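Local atomic coordinates of 11R-lipoxygenase (Gersemia fruticosa, PDB entry 3VF1), a protein that probably adds molecular oxygen to polyunsaturated fatty acids at carbon 11 with R stereochemistry, using a non-heme iron under calcium control. Residues Met20-Ile24 / Ile106-Asp110; Pro267-Arg272 / Gln481-Asp485; Glu357-Trp362 / Pro601-Gly605; Pro423-Ile428 / Asn694-Ile698. One frame throughout, in Å; residues are numbered along the deposited sequence.

Contact 1 of 4, residues Met20-Ile24 / Ile106-Asp110; sequences MKYKI and IEKID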
loop_
_atom_site.group_PDB
_atom_site.type_symbol
_atom_site.label_atom_id
_atom_site.label_comp_id
_atom_site.label_asym_id
_atom_site.label_seq_id
_atom_site.Cartn_x
_atom_site.Cartn_y
_atom_site.Cartn_z
ATOM N N MET A 20 -17.067 -6.073 46.332
ATOM C CA MET A 20 -17.209 -6.467 44.933
ATOM C C MET A 20 -16.011 -7.277 44.456
ATOM O O MET A 20 -14.881 -6.795 44.474
ATOM C CB MET A 20 -17.366 -5.229 44.051
ATOM C CG MET A 20 -17.795 -5.537 42.631
ATOM S SD MET A 20 -19.365 -6.414 42.569
ATOM C CE MET A 20 -18.851 -7.956 41.830
ATOM N N LYS A 21 -16.266 -8.511 44.030
ATOM C CA LYS A 21 -15.219 -9.375 43.493
ATOM C C LYS A 21 -15.005 -9.145 41.997
ATOM O O LYS A 21 -15.964 -9.025 41.234
ATOM C CB LYS A 21 -15.558 -10.847 43.759
ATOM C CG LYS A 21 -16.829 -11.343 43.080
ATOM C CD LYS A 21 -16.535 -12.037 41.758
ATOM C CE LYS A 21 -17.808 -12.572 41.122
ATOM N NZ LYS A 21 -17.552 -13.255 39.825
ATOM N N TYR A 22 -13.741 -9.079 41.590
ATOM C CA TYR A 22 -13.379 -8.885 40.189
ATOM C C TYR A 22 -12.381 -9.942 39.735
ATOM O O TYR A 22 -11.303 -10.072 40.315
ATOM C CB TYR A 22 -12.753 -7.504 39.985
ATOM C CG TYR A 22 -13.698 -6.342 40.186
ATOM C CD1 TYR A 22 -15.009 -6.396 39.730
ATOM C CD2 TYR A 22 -13.276 -5.187 40.829
ATOM C CE1 TYR A 22 -15.869 -5.332 39.912
ATOM C CE2 TYR A 22 -14.130 -4.122 41.017
ATOM C CZ TYR A 22 -15.425 -4.200 40.557
ATOM O OH TYR A 22 -16.276 -3.136 40.741
ATOM N N LYS A 23 -12.739 -10.692 38.699
ATOM C CA LYS A 23 -11.820 -11.657 38.104
ATOM C C LYS A 23 -11.214 -11.085 36.827
ATOM O O LYS A 23 -11.794 -11.193 35.746
ATOM C CB LYS A 23 -12.535 -12.973 37.805
ATOM C CG LYS A 23 -11.626 -14.041 37.219
ATOM C CD LYS A 23 -12.340 -15.373 37.096
ATOM C CE LYS A 23 -11.408 -16.456 36.582
ATOM N NZ LYS A 23 -12.063 -17.795 36.565
ATOM N N ILE A 24 -10.038 -10.479 36.962
ATOM C CA ILE A 24 -9.378 -9.813 35.847
ATOM C C ILE A 24 -8.415 -10.755 35.133
ATOM O O ILE A 24 -7.464 -11.252 35.730
ATOM C CB ILE A 24 -8.602 -8.576 36.330
ATOM C CG1 ILE A 24 -9.532 -7.644 37.112
ATOM C CG2 ILE A 24 -7.972 -7.848 35.150
ATOM C CD1 ILE A 24 -8.822 -6.494 37.791
ATOM N N ILE A 106 -12.653 -8.830 32.262
ATOM C CA ILE A 106 -13.015 -8.685 33.667
ATOM C C ILE A 106 -14.387 -9.288 33.935
ATOM O O ILE A 106 -15.403 -8.764 33.483
ATOM C CB ILE A 106 -13.028 -7.207 34.088
ATOM C CG1 ILE A 106 -11.682 -6.555 33.764
ATOM C CG2 ILE A 106 -13.343 -7.082 35.571
ATOM C CD1 ILE A 106 -11.627 -5.074 34.066
ATOM N N GLU A 107 -14.410 -10.393 34.673
ATOM C CA GLU A 107 -15.665 -11.037 35.042
ATOM C C GLU A 107 -16.098 -10.611 36.441
ATOM O O GLU A 107 -15.296 -10.603 37.375
ATOM C CB GLU A 107 -15.535 -12.559 34.973
ATOM C CG GLU A 107 -16.804 -13.297 35.377
ATOM C CD GLU A 107 -16.741 -14.782 35.078
ATOM O OE1 GLU A 107 -15.671 -15.258 34.638
ATOM O OE2 GLU A 107 -17.761 -15.474 35.279
ATOM N N LYS A 108 -17.370 -10.254 36.573
ATOM C CA LYS A 108 -17.918 -9.814 37.848
ATOM C C LYS A 108 -19.394 -10.174 37.930
ATOM O O LYS A 108 -19.905 -10.920 37.095
ATOM C CB LYS A 108 -17.743 -8.304 38.005
ATOM C CG LYS A 108 -18.592 -7.482 37.049
ATOM C CD LYS A 108 -18.436 -5.989 37.301
ATOM C CE LYS A 108 -19.153 -5.544 38.569
ATOM N NZ LYS A 108 -20.637 -5.626 38.450
ATOM N N ILE A 109 -20.077 -9.642 38.939
ATOM C CA ILE A 109 -21.506 -9.879 39.105
ATOM C C ILE A 109 -22.231 -8.604 39.521
ATOM O O ILE A 109 -21.803 -7.907 40.438
ATOM C CB ILE A 109 -21.784 -10.986 40.145
ATOM C CG1 ILE A 109 -21.043 -10.685 41.451
ATOM C CG2 ILE A 109 -21.374 -12.343 39.596
ATOM C CD1 ILE A 109 -21.148 -11.777 42.494
ATOM N N ASP A 110 -23.329 -8.306 38.833
ATOM C CA ASP A 110 -24.130 -7.125 39.142
ATOM C C ASP A 110 -25.016 -7.380 40.359
ATOM O O ASP A 110 -25.927 -8.207 40.316
ATOM C CB ASP A 110 -24.983 -6.708 37.937
ATOM C CG ASP A 110 -25.698 -7.881 37.284
ATOM O OD1 ASP A 110 -25.788 -8.958 37.912
ATOM O OD2 ASP A 110 -26.174 -7.726 36.139
#

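Contact 2 of 4, residues Pro267-Arg272 / Gln481-Asp485; sequences PEVIRR and QRGVD. With GLC (alpha-D-glucopyranose), chain C.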
loop_
_atom_site.group_PDB
_atom_site.type_symbol
_atom_site.label_atom_id
_atom_site.label_comp_id
_atom_site.label_asym_id
_atom_site.label_seq_id
_atom_site.Cartn_x
_atom_site.Cartn_y
_atom_site.Cartn_z
ATOM N N PRO A 267 -0.943 -1.397 -13.945
ATOM C CA PRO A 267 -2.076 -1.370 -14.874
ATOM C C PRO A 267 -2.803 -0.025 -14.882
ATOM O O PRO A 267 -4.009 0.008 -15.122
ATOM C CB PRO A 267 -2.990 -2.451 -14.303
ATOM C CG PRO A 267 -2.779 -2.342 -12.820
ATOM C CD PRO A 267 -1.348 -1.882 -12.613
ATOM N N GLU A 268 -2.079 1.064 -14.636
ATOM C CA GLU A 268 -2.703 2.374 -14.465
ATOM C C GLU A 268 -2.571 3.301 -15.672
ATOM O O GLU A 268 -3.128 4.397 -15.670
ATOM C CB GLU A 268 -2.101 3.079 -13.247
ATOM C CG GLU A 268 -2.551 2.521 -11.909
ATOM C CD GLU A 268 -2.180 3.434 -10.753
ATOM O OE1 GLU A 268 -1.199 4.201 -10.889
ATOM O OE2 GLU A 268 -2.874 3.394 -9.713
ATOM N N VAL A 269 -1.842 2.875 -16.698
ATOM C CA VAL A 269 -1.476 3.788 -17.779
ATOM C C VAL A 269 -2.255 3.565 -19.074
ATOM O O VAL A 269 -2.774 4.515 -19.658
ATOM C CB VAL A 269 0.031 3.707 -18.082
ATOM C CG1 VAL A 269 0.408 4.712 -19.160
ATOM C CG2 VAL A 269 0.836 3.960 -16.816
ATOM N N ILE A 270 -2.334 2.320 -19.529
ATOM C CA ILE A 270 -2.950 2.032 -20.819
ATOM C C ILE A 270 -4.411 2.470 -20.849
ATOM O O ILE A 270 -5.123 2.357 -19.852
ATOM C CB ILE A 270 -2.858 0.537 -21.175
ATOM C CG1 ILE A 270 -3.284 0.314 -22.627
ATOM C CG2 ILE A 270 -3.717 -0.294 -20.229
ATOM C CD1 ILE A 270 -2.885 -1.041 -23.177
ATOM N N ARG A 271 -4.852 2.973 -21.998
ATOM C CA ARG A 271 -6.235 3.404 -22.159
ATOM C C ARG A 271 -6.653 3.391 -23.623
ATOM O O ARG A 271 -5.816 3.484 -24.519
ATOM C CB ARG A 271 -6.426 4.808 -21.588
ATOM C CG ARG A 271 -5.718 5.902 -22.365
ATOM C CD ARG A 271 -5.925 7.247 -21.702
ATOM N NE ARG A 271 -7.345 7.538 -21.526
ATOM C CZ ARG A 271 -7.848 8.308 -20.564
ATOM N NH1 ARG A 271 -7.052 8.878 -19.668
ATOM N NH2 ARG A 271 -9.157 8.504 -20.495
ATOM N N ARG A 272 -7.956 3.273 -23.860
ATOM C CA ARG A 272 -8.485 3.278 -25.217
ATOM C C ARG A 272 -8.122 4.578 -25.925
ATOM O O ARG A 272 -8.118 5.646 -25.318
ATOM C CB ARG A 272 -10.003 3.093 -25.208
ATOM C CG ARG A 272 -10.645 3.267 -26.575
ATOM C CD ARG A 272 -12.143 3.003 -26.540
ATOM N NE ARG A 272 -12.767 3.296 -27.828
ATOM C CZ ARG A 272 -14.032 3.025 -28.134
ATOM N NH1 ARG A 272 -14.829 2.443 -27.246
ATOM N NH2 ARG A 272 -14.503 3.331 -29.337
ATOM N N GLN A 481 -13.672 5.244 -17.665
ATOM C CA GLN A 481 -13.329 6.402 -18.484
ATOM C C GLN A 481 -12.080 6.118 -19.317
ATOM O O GLN A 481 -11.830 6.784 -20.321
ATOM C CB GLN A 481 -13.140 7.650 -17.614
ATOM C CG GLN A 481 -11.863 7.670 -16.786
ATOM C CD GLN A 481 -10.775 8.541 -17.393
ATOM O OE1 GLN A 481 -10.996 9.229 -18.391
ATOM N NE2 GLN A 481 -9.593 8.518 -16.787
ATOM N N ARG A 482 -11.303 5.123 -18.898
ATOM C CA ARG A 482 -10.142 4.684 -19.668
ATOM C C ARG A 482 -10.543 3.695 -20.760
ATOM O O ARG A 482 -9.748 3.383 -21.645
ATOM C CB ARG A 482 -9.094 4.048 -18.754
ATOM C CG ARG A 482 -8.300 5.045 -17.927
ATOM C CD ARG A 482 -6.958 4.463 -17.526
ATOM N NE ARG A 482 -7.079 3.469 -16.463
ATOM C CZ ARG A 482 -6.291 2.405 -16.324
ATOM N NH1 ARG A 482 -5.312 2.167 -17.186
ATOM N NH2 ARG A 482 -6.488 1.567 -15.317
ATOM N N GLY A 483 -11.775 3.202 -20.695
ATOM C CA GLY A 483 -12.291 2.295 -21.706
ATOM C C GLY A 483 -11.613 0.938 -21.697
ATOM O O GLY A 483 -11.543 0.272 -22.728
ATOM N N VAL A 484 -11.126 0.520 -20.532
ATOM C CA VAL A 484 -10.397 -0.741 -20.415
ATOM C C VAL A 484 -11.122 -1.765 -19.544
ATOM O O VAL A 484 -10.632 -2.877 -19.350
ATOM C CB VAL A 484 -8.989 -0.526 -19.826
ATOM C CG1 VAL A 484 -8.159 0.362 -20.738
ATOM C CG2 VAL A 484 -9.079 0.066 -18.425
ATOM N N ASP A 485 -12.287 -1.398 -19.023
ATOM C CA ASP A 485 -13.002 -2.268 -18.094
ATOM C C ASP A 485 -13.693 -3.438 -18.797
ATOM O O ASP A 485 -14.205 -4.342 -18.138
ATOM C CB ASP A 485 -14.020 -1.464 -17.280
ATOM C CG ASP A 485 -15.107 -0.849 -18.141
ATOM O OD1 ASP A 485 -14.908 -0.735 -19.370
ATOM O OD2 ASP A 485 -16.161 -0.470 -17.585
HETATM C C1 GLC C . -17.171 -5.133 -16.969
HETATM C C2 GLC C . -17.941 -3.858 -16.644
HETATM C C3 GLC C . -19.397 -3.989 -17.067
HETATM C C4 GLC C . -19.469 -4.402 -18.530
HETATM C C5 GLC C . -18.622 -5.645 -18.781
HETATM C C6 GLC C . -18.626 -5.986 -20.268
HETATM O O2 GLC C . -17.872 -3.597 -15.260
HETATM O O3 GLC C . -20.069 -2.763 -16.879
HETATM O O4 GLC C . -20.807 -4.661 -18.888
HETATM O O5 GLC C . -17.293 -5.432 -18.348
HETATM O O6 GLC C . -18.350 -7.356 -20.460
#

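Contact 3 of 4, residues Glu357-Trp362 / Pro601-Gly605; sequences ENNSIW and PTEKG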
loop_
_atom_site.group_PDB
_atom_site.type_symbol
_atom_site.label_atom_id
_atom_site.label_comp_id
_atom_site.label_asym_id
_atom_site.label_seq_id
_atom_site.Cartn_x
_atom_site.Cartn_y
_atom_site.Cartn_z
ATOM N N GLU A 357 13.781 13.878 -36.774
ATOM C CA GLU A 357 14.628 13.023 -37.601
ATOM C C GLU A 357 15.286 11.921 -36.773
ATOM O O GLU A 357 15.525 10.820 -37.270
ATOM C CB GLU A 357 15.698 13.851 -38.319
ATOM C CG GLU A 357 16.700 14.526 -37.395
ATOM C CD GLU A 357 17.823 15.208 -38.156
ATOM O OE1 GLU A 357 17.999 14.906 -39.357
ATOM O OE2 GLU A 357 18.529 16.048 -37.557
ATOM N N ASN A 358 15.580 12.224 -35.513
ATOM C CA ASN A 358 16.173 11.245 -34.608
ATOM C C ASN A 358 15.127 10.625 -33.685
ATOM O O ASN A 358 15.463 9.965 -32.702
ATOM C CB ASN A 358 17.274 11.895 -33.770
ATOM C CG ASN A 358 18.413 12.432 -34.617
ATOM O OD1 ASN A 358 18.660 11.951 -35.724
ATOM N ND2 ASN A 358 19.116 13.432 -34.097
ATOM N N ASN A 359 13.857 10.839 -34.013
ATOM C CA ASN A 359 12.756 10.326 -33.208
ATOM C C ASN A 359 11.655 9.768 -34.097
ATOM O O ASN A 359 10.595 10.376 -34.254
ATOM C CB ASN A 359 12.189 11.429 -32.319
ATOM C CG ASN A 359 11.135 10.917 -31.366
ATOM O OD1 ASN A 359 11.245 9.814 -30.834
ATOM N ND2 ASN A 359 10.100 11.712 -31.152
ATOM N N SER A 360 11.914 8.601 -34.674
ATOM C CA SER A 360 11.002 7.986 -35.625
ATOM C C SER A 360 10.014 7.066 -34.927
ATOM O O SER A 360 10.112 6.829 -33.723
ATOM C CB SER A 360 11.799 7.169 -36.633
ATOM O OG SER A 360 12.472 6.110 -35.971
ATOM N N ILE A 361 9.069 6.537 -35.697
ATOM C CA ILE A 361 8.128 5.551 -35.186
ATOM C C ILE A 361 8.645 4.143 -35.461
ATOM O O ILE A 361 8.909 3.781 -36.607
ATOM C CB ILE A 361 6.737 5.726 -35.818
ATOM C CG1 ILE A 361 6.170 7.096 -35.442
ATOM C CG2 ILE A 361 5.805 4.614 -35.362
ATOM C CD1 ILE A 361 4.812 7.395 -36.034
ATOM N N TRP A 362 8.791 3.358 -34.397
ATOM C CA TRP A 362 9.288 1.993 -34.501
ATOM C C TRP A 362 8.120 1.026 -34.622
ATOM O O TRP A 362 7.063 1.239 -34.039
ATOM C CB TRP A 362 10.136 1.641 -33.279
ATOM C CG TRP A 362 11.234 2.621 -33.023
ATOM C CD1 TRP A 362 11.136 3.806 -32.353
ATOM C CD2 TRP A 362 12.601 2.506 -33.434
ATOM N NE1 TRP A 362 12.357 4.435 -32.320
ATOM C CE2 TRP A 362 13.274 3.656 -32.976
ATOM C CE3 TRP A 362 13.323 1.541 -34.143
ATOM C CZ2 TRP A 362 14.631 3.869 -33.205
ATOM C CZ3 TRP A 362 14.669 1.756 -34.369
ATOM C CH2 TRP A 362 15.310 2.909 -33.902
ATOM N N PRO A 601 18.663 4.889 -29.436
ATOM C CA PRO A 601 19.177 4.948 -30.807
ATOM C C PRO A 601 18.600 6.133 -31.572
ATOM O O PRO A 601 17.474 6.549 -31.300
ATOM C CB PRO A 601 18.691 3.631 -31.416
ATOM C CG PRO A 601 17.471 3.286 -30.643
ATOM C CD PRO A 601 17.724 3.770 -29.244
ATOM N N THR A 602 19.370 6.672 -32.510
ATOM C CA THR A 602 18.907 7.784 -33.330
ATOM C C THR A 602 18.668 7.344 -34.772
ATOM O O THR A 602 18.082 8.082 -35.563
ATOM C CB THR A 602 19.923 8.942 -33.325
ATOM O OG1 THR A 602 21.217 8.448 -33.693
ATOM C CG2 THR A 602 19.999 9.584 -31.947
ATOM N N GLU A 603 19.119 6.138 -35.105
ATOM C CA GLU A 603 18.982 5.614 -36.457
ATOM C C GLU A 603 18.474 4.176 -36.446
ATOM O O GLU A 603 18.540 3.490 -35.427
ATOM C CB GLU A 603 20.327 5.667 -37.183
ATOM C CG GLU A 603 20.834 7.070 -37.466
ATOM C CD GLU A 603 22.172 7.070 -38.183
ATOM O OE1 GLU A 603 23.074 6.316 -37.760
ATOM O OE2 GLU A 603 22.319 7.817 -39.174
ATOM N N LYS A 604 17.972 3.728 -37.591
ATOM C CA LYS A 604 17.522 2.351 -37.745
ATOM C C LYS A 604 18.710 1.434 -38.019
ATOM O O LYS A 604 19.772 1.888 -38.439
ATOM C CB LYS A 604 16.526 2.241 -38.902
ATOM C CG LYS A 604 15.339 3.187 -38.820
ATOM C CD LYS A 604 14.459 2.889 -37.624
ATOM C CE LYS A 604 13.094 3.554 -37.768
ATOM N NZ LYS A 604 12.209 2.894 -38.766
ATOM N N GLY A 605 18.521 0.140 -37.776
ATOM C CA GLY A 605 19.501 -0.868 -38.141
ATOM C C GLY A 605 20.761 -0.911 -37.294
ATOM O O GLY A 605 21.683 -1.669 -37.597
HETATM O O HOH W 1 17.124 9.257 -29.804
#

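Contact 4 of 4, residues Pro423-Ile428 / Asn694-Ile698; sequences PHTKGI and NSIAI. With FE2 (Fe (II) ion), chain E.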
loop_
_atom_site.group_PDB
_atom_site.type_symbol
_atom_site.label_atom_id
_atom_site.label_comp_id
_atom_site.label_asym_id
_atom_site.label_seq_id
_atom_site.Cartn_x
_atom_site.Cartn_y
_atom_site.Cartn_z
ATOM N N PRO A 423 -6.928 -1.822 11.390
ATOM C CA PRO A 423 -6.133 -2.917 10.820
ATOM C C PRO A 423 -5.596 -2.610 9.423
ATOM O O PRO A 423 -4.644 -3.256 8.982
ATOM C CB PRO A 423 -7.125 -4.083 10.766
ATOM C CG PRO A 423 -8.468 -3.446 10.743
ATOM C CD PRO A 423 -8.346 -2.190 11.549
ATOM N N HIS A 424 -6.188 -1.634 8.745
ATOM C CA HIS A 424 -5.819 -1.328 7.367
ATOM C C HIS A 424 -4.774 -0.220 7.254
ATOM O O HIS A 424 -4.078 -0.124 6.245
ATOM C CB HIS A 424 -7.064 -0.957 6.567
ATOM C CG HIS A 424 -8.065 -2.064 6.471
ATOM N ND1 HIS A 424 -7.823 -3.223 5.766
ATOM C CD2 HIS A 424 -9.305 -2.194 6.995
ATOM C CE1 HIS A 424 -8.873 -4.019 5.860
ATOM N NE2 HIS A 424 -9.788 -3.417 6.599
ATOM N N THR A 425 -4.666 0.611 8.284
ATOM C CA THR A 425 -3.691 1.698 8.289
ATOM C C THR A 425 -2.485 1.332 9.146
ATOM O O THR A 425 -1.572 2.135 9.331
ATOM C CB THR A 425 -4.298 3.007 8.827
ATOM O OG1 THR A 425 -4.714 2.828 10.187
ATOM C CG2 THR A 425 -5.484 3.437 7.976
ATOM N N LYS A 426 -2.487 0.111 9.665
ATOM C CA LYS A 426 -1.427 -0.344 10.553
ATOM C C LYS A 426 -0.091 -0.431 9.823
ATOM O O LYS A 426 0.022 -1.101 8.794
ATOM C CB LYS A 426 -1.788 -1.711 11.133
ATOM C CG LYS A 426 -1.123 -2.012 12.463
ATOM C CD LYS A 426 -1.453 -3.415 12.941
ATOM C CE LYS A 426 -0.749 -3.734 14.247
ATOM N NZ LYS A 426 -0.876 -5.172 14.615
ATOM N N GLY A 427 0.916 0.257 10.354
ATOM C CA GLY A 427 2.274 0.132 9.857
ATOM C C GLY A 427 2.669 1.126 8.779
ATOM O O GLY A 427 3.837 1.186 8.396
ATOM N N ILE A 428 1.715 1.908 8.287
ATOM C CA ILE A 428 1.990 2.812 7.174
ATOM C C ILE A 428 2.894 3.975 7.584
ATOM O O ILE A 428 3.733 4.417 6.801
ATOM C CB ILE A 428 0.691 3.362 6.540
ATOM C CG1 ILE A 428 1.007 4.026 5.197
ATOM C CG2 ILE A 428 -0.001 4.337 7.481
ATOM C CD1 ILE A 428 -0.219 4.411 4.397
ATOM N N ASN A 694 -3.637 -6.790 4.914
ATOM C CA ASN A 694 -4.662 -5.827 5.298
ATOM C C ASN A 694 -4.202 -4.383 5.144
ATOM O O ASN A 694 -5.022 -3.490 4.930
ATOM C CB ASN A 694 -5.108 -6.068 6.743
ATOM C CG ASN A 694 -6.273 -7.030 6.840
ATOM O OD1 ASN A 694 -7.264 -6.895 6.121
ATOM N ND2 ASN A 694 -6.161 -8.010 7.730
ATOM N N SER A 695 -2.897 -4.153 5.249
ATOM C CA SER A 695 -2.369 -2.791 5.242
ATOM C C SER A 695 -1.101 -2.637 4.411
ATOM O O SER A 695 -0.617 -3.587 3.799
ATOM C CB SER A 695 -2.074 -2.344 6.674
ATOM O OG SER A 695 -1.055 -3.143 7.249
ATOM N N ILE A 696 -0.581 -1.414 4.399
ATOM C CA ILE A 696 0.695 -1.102 3.779
ATOM C C ILE A 696 1.768 -1.079 4.858
ATOM O O ILE A 696 1.993 -0.048 5.494
ATOM C CB ILE A 696 0.657 0.282 3.104
ATOM C CG1 ILE A 696 -0.388 0.302 1.987
ATOM C CG2 ILE A 696 2.035 0.653 2.562
ATOM C CD1 ILE A 696 -0.630 1.684 1.411
ATOM N N ALA A 697 2.426 -2.214 5.070
ATOM C CA ALA A 697 3.455 -2.311 6.098
ATOM C C ALA A 697 4.825 -2.592 5.491
ATOM O O ALA A 697 5.776 -2.903 6.211
ATOM C CB ALA A 697 3.092 -3.392 7.105
ATOM N N ILE A 698 4.930 -2.479 4.169
ATOM C CA ILE A 698 6.182 -2.776 3.484
ATOM C C ILE A 698 6.207 -2.144 2.091
ATOM O O ILE A 698 7.260 -2.026 1.465
ATOM C CB ILE A 698 6.396 -4.301 3.361
ATOM C CG1 ILE A 698 7.862 -4.620 3.057
ATOM C CG2 ILE A 698 5.475 -4.891 2.298
ATOM C CD1 ILE A 698 8.796 -4.365 4.220
ATOM O OXT ILE A 698 5.179 -1.730 1.551
HETATM FE FE FE2 E . 4.934 -0.973 -0.598
HETATM O O HOH W 2 5.388 -1.395 8.591
HETATM O O HOH W 3 7.102 -1.872 -0.587
#

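Contact 1 of 4, residues Met20-Ile24 / Ile106-Asp110
K23 and E107 pair two neighbouring antiparallel strands, 20-28 and 100-109, in one sheet of the PLAT beta sandwich, a C2-like domain. They form a hydrogen-bonded pair. K23 N donates to E107 O and E107 N to K23 O, both at 2.9 Å. The tight part is the face carrying Y22, I24 and I106, which meets the second sheet through I42 and L44. I24 and I106 lie side by side there, CG1 to CG1 4.1 Å. Next to them the K108 chain runs alongside Y22 and points the same way, with K108 CE 3.6 Å from Y22 CE1, at the ring edge. The K108 chain then bends at chi3 and chi4 (-74° and -68°), and NZ reaches G81 O. Y22 OH bonds to V78 O. The other face is looser and nearer solvent. K23 and E107 extend together there, but K23 NZ stays 4.8 Å from E107 OE1, so any attraction is probably modest. M20, by contrast, is buried at the strand end; its CE lies 3.5 Å from I109 CG1.

Contact 2 of 4, residues Pro267-Arg272 / Gln481-Asp485
R271 and R482 bring their backbones to a CA-CA distance of 4.8 Å, where segments 267-272 and 481-485 run 108° apart and one straight backbone bond joins them, R272 N to R482 O at 2.9 Å. The side chain of R482 carries most of the contact. It is buried and reaches across to the carbonyls of the other segment. R482 NH2 donates to P267 O at 2.9 Å, in the plane of that carbonyl. R482 NH1 makes weak, bent bonds to I270 O and P267 O. E268 O lies 3.4 Å above one face of the R482 guanidinium, toward the rim, and V484 CG2 lies 4.2 Å from its opposite face, over the centre. The carbonyls, with a long, weak ion pair from NE to D478, probably offset the buried charge. R271 meets the end of helix 475-481 instead. Its CG sits between the backbone N and the carbonyl carbon (chi1 68°), and the bend at chi3 turns the guanidinium toward Q481. R271 NH2 donates to Q481 OE1 at 2.9 Å, coming from above the amide plane; the two flat groups are 76° apart. R482 CG lies over the centre of one face of the R271 guanidinium. R272 leads away to a salt bridge with D274. Beyond this turn D485 belongs to the glycan pocket, with D485 O 3.3 Å from O5 of the glucose. The turn itself is a Schellman motif closing helix 475-481 at G483, set against the edge strand 271-272 of the lipoxygenase domain.

Contact 3 of 4, residues Glu357-Trp362 / Pro601-Gly605
W362 and K604 run antiparallel over one another, and the lysine chain lies over one face of the indole. K604 CE sits 4.3 Å from the centroid of the six-membered ring and 17° off its normal, a CH-pi contact. K604 CD is closer to the rim, 3.5 Å from W362 CZ3. The bend at chi2 (-64°) brings the chain over the ring, and that at chi4 (74°) sets the direction of NZ. K604 NZ stands higher on the same side, toward the rim, and at 5.4 Å from the centroid any cation-pi attraction is at most weak. The charge is met by a salt bridge to D367. On the same face of the indole, S360 OG lies toward the rim, 3.2 Å from K604 CE. The far end of the indole meets the other loop in a different way. E603 O comes in at the ring edge, near its plane, 3.6 Å from W362 CH2. P601 crosses obliquely, with CG 3.9 Å from W362 CZ2. N358 and T602 stand alongside each other further out, with their CB atoms 4.0 Å apart. No direct hydrogen bond crosses between the segments. A water bridges them instead, donating to P601 O at 3.1 Å and more weakly to N358 O. The tryptophan is buried, also packing on A375 and D371 of helix 369-410, while N358, T602 and K604 are exposed. This is a surface contact of the lipoxygenase domain, away from the iron. It joins the edge strand 361-362 of the five-stranded sheet to the loop before helix 609-615.

Contact 4 of 4, residues Pro423-Ile428 / Asn694-Ile698
S695 and its neighbours belong to the C-terminal tail of the lipoxygenase, whose last residue binds the catalytic iron. The tail lies against the turn between helices 416-425 and 428-438. S695 OG donates to K426 O at 2.8 Å, in the carbonyl plane. Its chi1 of 64° directs OG to the type II turn T425-I428. On one side of this bond, H424 ND1 donates to N694 O at 2.9 Å. The acceptor lies at the ring edge, and the imidazole and the N694 side-chain amide are turned 81° apart. H424 NE2 bonds to Y645 OH. At the last position of the turn, I428 crosses I696 with their CD1 atoms 4.1 Å apart, and I696 also packs on H397 and H575. A water donates to G427 O at 3.0 Å and A697 O at 2.8 Å. I698 OXT binds the iron at 2.3 Å, and H392, H397, H575 and N579 are the other protein ligands. The bond from H424 places a proton on ND1. Together, two direct bonds and a bridging water hold the tail by its backbone and S695, probably helping to position the carboxylate at the metal.

Overall arrangement
Contact 4 lies nearest the middle of the chain, its centre about 7 Å away, and includes the iron ligand I698. Contact 2 is about 28 Å from it between centres, yet the E268 side chain comes within about 13 Å of the iron; D485, at the other end of contact 2, belongs to the glycan pocket. Contacts 2 and 3 involve the two outermost strands of one five-stranded sheet, 271-272 and 361-362, with centres about 28 Å apart. Between centres, contact 3 is about 46 Å from contact 4, and contact 1, in the PLAT domain, is about 36 Å from contact 4 and 82 Å from contact 3. Contact 1 closes first along the chain; the segments of the others alternate.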